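PDB 4EFI: 3-oxoacyl-(Acyl-carrier protein) synthase from Burkholderia xenovorans, which probably acts as a 3-oxoacyl-[acyl-carrier-protein] synthase, a thiolase-superfamily acyltransferase of the kind that condenses acyl groups in fatty acid synthesis. Local coordinates for residues A[20-25]-A[309-314]; A[75-80]-A[346-351]. All coordinates share one frame; numbering follows the deposited sequence.

Interaction 1. Residues A[20-25]-A[309-314]; sequences AGVVSC and LITTEL
Helix-on-sheet packing within the layered core of a thiolase-type fold brings T311 of helix 305-313 down onto V22 and S24 of strand 17-26. The local axes of strand and helix cross almost at a right angle, 89°, and approach to 7.8 Å, so a single helical residue can do most of the touching. T311 uses both its branches: the methyl chiefly against V22, the hydroxyl on S24. The methyl, CG2, lies 3.6 Å from V22 CG1 and also rests 3.5 Å from the backbone oxygen V22 O. The hydroxyl turns along the strand to S24, where T311 OG1 and S24 OG form a hydrogen bond of 2.8 Å. A chi1 of 67° sets OG1 between the backbone N and the carbonyl carbon of T311, which leaves the methyl beside the N and aimed at the valine. The serine meets it with OG turned opposite its own carbonyl carbon, chi1 -59°.

In the thiolase fold two sheets enclose a layer of central helices, and the strand accordingly faces two ways: V22 and S24 point toward helix 305-313, whereas V23 points to the other face, against A73, K76 and L77 of helix 66-81. The polar atoms are buried here, and T311 OG1 is gripped by more than the serine, since it also hydrogen-bonds L308 O one turn back and T351 OG1 on the neighbouring strand 349-353. Three bonds at one oxygen should fix the threonine's rotation. T311 also packs on V349 of that neighbouring strand.

Interaction 2. Residues A[75-80]-A[346-351]; sequences EKLLAG and LNIVDT
This is a surface contact, apolar at one end and loosely electrostatic at the other, in which helix 66-81 lies beside the chain entering strand 349-353, the last of its sheet within this chain, with I348 set against L77 and G80. The isoleucine supplies the largest share. Its CG1 branch comes up to the backbone of G80: I348 CD1 lies 3.5 Å from G80 O, and I348 CG1 is 3.6 Å from G80 C. Having no side chain, the glycine leaves its main chain open to this approach, and the CA atoms of G80 and I348 stand 6.0 Å apart. The bend of the isoleucine, with chi1 at -52° and chi2 at -56°, carries CD1 to the glycine, while the other branch turns to the leucine, I348 CG2 meeting L77 CD1 at 4.0 Å. L77 itself is buried, and also packs on M179 and A181 of strand 176-184.

Further along, K76 reaches across to D350. The lysine chain, kinked at its second torsion (71°), brings K76 CE to 3.8 Å from D350 OD2. Its ammonium remains at 4.4 Å, K76 NZ to D350 OD2, beyond a salt bridge, so any attraction is probably modest and long-range. The carboxylate's other oxygen, D350 OD1, accepts a weak bond from T351 N. Backbone bonds from I348 and D350 to V22, and from D350 to S24, tie this chain to strand 17-26. Such an outer helix, covering the face of a sheet turned away from the central helices, is characteristic of the layered thiolase fold.

In the fold
The two contacts lie on opposite faces of one sheet, one buried and one at the surface. Strands 17-26 and 349-353 are parallel neighbours in it, joined by backbone hydrogen bonds. Interaction 1 is buried on the inner face, under helix 305-313, and pairs a methyl-to-valine contact with a hydroxyl hydrogen bond. Interaction 2, whose centre is about 9 Å away, sits at the surface under helix 66-81, where it combines aliphatic packing with a charge pair not close enough to bond. T351 and D350, consecutive on one strand, point to opposite faces and so belong one to each contact's surroundings.

Interaction 1. Residues A[20-25]-A[309-314]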
loop_
_atom_site.group_PDB
_atom_site.type_symbol
_atom_site.label_atom_id
_atom_site.label_comp_id
_atom_site.label_asym_id
_atom_site.label_seq_id
_atom_site.Cartn_x
_atom_site.Cartn_y
_atom_site.Cartn_z
ATOM N N ALA A 20 6.902 13.746 6.747
ATOM C CA ALA A 20 7.271 15.062 6.245
ATOM C C ALA A 20 6.722 15.368 4.845
ATOM O O ALA A 20 6.710 16.530 4.436
ATOM C CB ALA A 20 8.794 15.182 6.234
ATOM N N GLY A 21 6.293 14.358 4.100
ATOM C CA GLY A 21 5.789 14.553 2.745
ATOM C C GLY A 21 5.481 13.219 2.114
ATOM O O GLY A 21 6.047 12.197 2.549
ATOM N N VAL A 22 4.603 13.205 1.115
ATOM C CA VAL A 22 4.251 11.975 0.397
ATOM C C VAL A 22 3.991 12.335 -1.073
ATOM O O VAL A 22 3.253 13.275 -1.362
ATOM C CB VAL A 22 2.956 11.323 0.936
ATOM C CG1 VAL A 22 2.707 9.969 0.254
ATOM C CG2 VAL A 22 2.968 11.165 2.443
ATOM N N VAL A 23 4.641 11.633 -1.994
ATOM C CA VAL A 23 4.325 11.782 -3.408
ATOM C C VAL A 23 4.019 10.407 -4.015
ATOM O O VAL A 23 4.733 9.416 -3.738
ATOM C CB VAL A 23 5.475 12.434 -4.197
ATOM C CG1 VAL A 23 5.186 12.476 -5.688
ATOM C CG2 VAL A 23 5.733 13.837 -3.677
ATOM N N SER A 24 3.013 10.355 -4.871
ATOM C CA SER A 24 2.678 9.147 -5.630
ATOM C C SER A 24 2.957 9.398 -7.093
ATOM O O SER A 24 2.720 10.514 -7.583
ATOM C CB SER A 24 1.204 8.794 -5.476
ATOM O OG SER A 24 0.851 8.575 -4.124
ATOM N N CYS A 25 3.387 8.366 -7.800
ATOM C CA CYS A 25 3.572 8.406 -9.249
ATOM C C CYS A 25 2.843 7.217 -9.859
ATOM O O CYS A 25 3.065 6.049 -9.481
ATOM C CB CYS A 25 5.057 8.338 -9.619
ATOM S SG CYS A 25 5.350 8.370 -11.409
ATOM N N LEU A 309 -3.924 6.929 -1.686
ATOM C CA LEU A 309 -5.150 7.478 -1.135
ATOM C C LEU A 309 -4.851 8.819 -0.438
ATOM O O LEU A 309 -5.604 9.795 -0.588
ATOM C CB LEU A 309 -5.766 6.466 -0.168
ATOM C CG LEU A 309 -7.212 6.628 0.244
ATOM C CD1 LEU A 309 -8.125 6.470 -0.934
ATOM C CD2 LEU A 309 -7.486 5.574 1.294
ATOM N N ILE A 310 -3.760 8.883 0.325
ATOM C CA ILE A 310 -3.374 10.131 0.977
ATOM C C ILE A 310 -3.169 11.216 -0.066
ATOM O O ILE A 310 -3.679 12.320 0.075
ATOM C CB ILE A 310 -2.091 9.959 1.816
ATOM C CG1 ILE A 310 -2.359 9.005 2.972
ATOM C CG2 ILE A 310 -1.556 11.310 2.316
ATOM C CD1 ILE A 310 -1.139 8.572 3.734
ATOM N N THR A 311 -2.397 10.935 -1.112
ATOM C CA THR A 311 -2.063 12.006 -2.052
ATOM C C THR A 311 -3.244 12.441 -2.907
ATOM O O THR A 311 -3.394 13.635 -3.181
ATOM C CB THR A 311 -0.816 11.706 -2.926
ATOM O OG1 THR A 311 -1.071 10.619 -3.827
ATOM C CG2 THR A 311 0.378 11.378 -2.070
ATOM N N THR A 312 -4.089 11.517 -3.339
ATOM C CA THR A 312 -5.195 11.883 -4.206
ATOM C C THR A 312 -6.394 12.435 -3.438
ATOM O O THR A 312 -7.159 13.230 -4.003
ATOM C CB THR A 312 -5.675 10.728 -5.123
ATOM O OG1 THR A 312 -6.326 9.718 -4.353
ATOM C CG2 THR A 312 -4.548 10.124 -5.903
ATOM N N GLU A 313 -6.578 12.045 -2.172
ATOM C CA GLU A 313 -7.790 12.438 -1.442
ATOM C C GLU A 313 -7.554 13.473 -0.351
ATOM O O GLU A 313 -8.489 14.217 -0.020
ATOM C CB GLU A 313 -8.492 11.213 -0.832
ATOM C CG GLU A 313 -8.831 10.101 -1.816
ATOM C CD GLU A 313 -9.516 10.588 -3.065
ATOM O OE1 GLU A 313 -10.658 11.089 -2.952
ATOM O OE2 GLU A 313 -8.954 10.455 -4.177
ATOM N N LEU A 314 -6.353 13.536 0.215
ATOM C CA LEU A 314 -6.118 14.374 1.388
ATOM C C LEU A 314 -5.153 15.522 1.164
ATOM O O LEU A 314 -4.875 16.271 2.106
ATOM C CB LEU A 314 -5.649 13.529 2.583
ATOM C CG LEU A 314 -6.613 12.458 3.101
ATOM C CD1 LEU A 314 -6.045 11.750 4.324
ATOM C CD2 LEU A 314 -7.967 13.062 3.442
#

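Interaction 2. Residues A[75-80]-A[346-351]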
loop_
_atom_site.group_PDB
_atom_site.type_symbol
_atom_site.label_atom_id
_atom_site.label_comp_id
_atom_site.label_asym_id
_atom_site.label_seq_id
_atom_site.Cartn_x
_atom_site.Cartn_y
_atom_site.Cartn_z
ATOM N N GLU A 75 12.074 11.723 -6.611
ATOM C CA GLU A 75 12.646 12.954 -7.162
ATOM C C GLU A 75 11.758 14.137 -6.894
ATOM O O GLU A 75 12.231 15.211 -6.494
ATOM C CB GLU A 75 12.887 12.790 -8.665
ATOM C CG GLU A 75 14.039 11.810 -8.933
ATOM C CD GLU A 75 14.200 11.378 -10.378
ATOM O OE1 GLU A 75 13.203 11.312 -11.124
ATOM O OE2 GLU A 75 15.355 11.070 -10.741
ATOM N N LYS A 76 10.463 13.977 -7.115
ATOM C CA LYS A 76 9.523 15.058 -6.891
ATOM C C LYS A 76 9.435 15.406 -5.403
ATOM O O LYS A 76 9.391 16.583 -5.031
ATOM C CB LYS A 76 8.148 14.661 -7.456
ATOM C CG LYS A 76 7.047 15.665 -7.275
ATOM C CD LYS A 76 7.241 16.880 -8.145
ATOM C CE LYS A 76 6.027 17.789 -8.076
ATOM N NZ LYS A 76 6.106 18.858 -9.119
ATOM N N LEU A 77 9.418 14.387 -4.555
ATOM C CA LEU A 77 9.353 14.590 -3.117
ATOM C C LEU A 77 10.575 15.341 -2.583
ATOM O O LEU A 77 10.451 16.317 -1.837
ATOM C CB LEU A 77 9.241 13.235 -2.431
ATOM C CG LEU A 77 9.295 13.193 -0.901
ATOM C CD1 LEU A 77 8.083 13.840 -0.263
ATOM C CD2 LEU A 77 9.427 11.745 -0.418
ATOM N N LEU A 78 11.761 14.879 -2.963
ATOM C CA LEU A 78 12.988 15.512 -2.502
ATOM C C LEU A 78 13.081 16.953 -2.992
ATOM O O LEU A 78 13.529 17.842 -2.255
ATOM C CB LEU A 78 14.226 14.729 -2.945
ATOM C CG LEU A 78 14.393 13.357 -2.287
ATOM C CD1 LEU A 78 15.454 12.553 -2.988
ATOM C CD2 LEU A 78 14.690 13.471 -0.795
ATOM N N ALA A 79 12.704 17.198 -4.242
ATOM C CA ALA A 79 12.726 18.558 -4.773
ATOM C C ALA A 79 11.766 19.438 -4.013
ATOM O O ALA A 79 12.084 20.579 -3.716
ATOM C CB ALA A 79 12.380 18.549 -6.249
ATOM N N GLY A 80 10.567 18.950 -3.737
ATOM C CA GLY A 80 9.596 19.724 -2.987
ATOM C C GLY A 80 10.042 20.060 -1.580
ATOM O O GLY A 80 9.850 21.173 -1.103
ATOM N N LEU A 346 1.109 19.526 5.797
ATOM C CA LEU A 346 2.155 19.196 4.836
ATOM C C LEU A 346 1.923 19.953 3.551
ATOM O O LEU A 346 0.815 19.922 3.013
ATOM C CB LEU A 346 2.135 17.702 4.502
ATOM C CG LEU A 346 2.338 16.690 5.620
ATOM C CD1 LEU A 346 2.333 15.278 5.044
ATOM C CD2 LEU A 346 3.621 16.985 6.378
ATOM N N ASN A 347 2.966 20.591 3.041
ATOM C CA ASN A 347 2.917 21.209 1.720
ATOM C C ASN A 347 3.226 20.262 0.561
ATOM O O ASN A 347 2.751 20.468 -0.552
ATOM C CB ASN A 347 3.893 22.386 1.644
ATOM C CG ASN A 347 3.494 23.548 2.531
ATOM O OD1 ASN A 347 2.307 23.845 2.695
ATOM N ND2 ASN A 347 4.491 24.217 3.109
ATOM N N ILE A 348 4.033 19.227 0.815
ATOM C CA ILE A 348 4.487 18.334 -0.240
ATOM C C ILE A 348 3.683 17.053 -0.169
ATOM O O ILE A 348 4.058 16.077 0.497
ATOM C CB ILE A 348 6.014 18.078 -0.198
ATOM C CG1 ILE A 348 6.758 19.412 -0.146
ATOM C CG2 ILE A 348 6.472 17.285 -1.405
ATOM C CD1 ILE A 348 6.412 20.365 -1.308
ATOM N N VAL A 349 2.526 17.091 -0.810
ATOM C CA VAL A 349 1.632 15.958 -0.967
ATOM C C VAL A 349 1.159 16.055 -2.411
ATOM O O VAL A 349 0.493 17.033 -2.773
ATOM C CB VAL A 349 0.416 16.067 -0.039
ATOM C CG1 VAL A 349 -0.540 14.898 -0.269
ATOM C CG2 VAL A 349 0.860 16.149 1.416
ATOM N N ASP A 350 1.510 15.107 -3.271
ATOM C CA ASP A 350 1.258 15.264 -4.702
ATOM C C ASP A 350 1.132 13.923 -5.393
ATOM O O ASP A 350 1.616 12.929 -4.886
ATOM C CB ASP A 350 2.373 16.079 -5.347
ATOM C CG ASP A 350 1.852 17.103 -6.349
ATOM O OD1 ASP A 350 0.749 16.912 -6.929
ATOM O OD2 ASP A 350 2.559 18.113 -6.539
ATOM N N THR A 351 0.468 13.935 -6.541
ATOM C CA THR A 351 0.309 12.771 -7.400
ATOM C C THR A 351 0.754 13.189 -8.795
ATOM O O THR A 351 0.238 14.178 -9.339
ATOM C CB THR A 351 -1.145 12.271 -7.460
ATOM O OG1 THR A 351 -1.662 12.118 -6.135
ATOM C CG2 THR A 351 -1.217 10.963 -8.180
#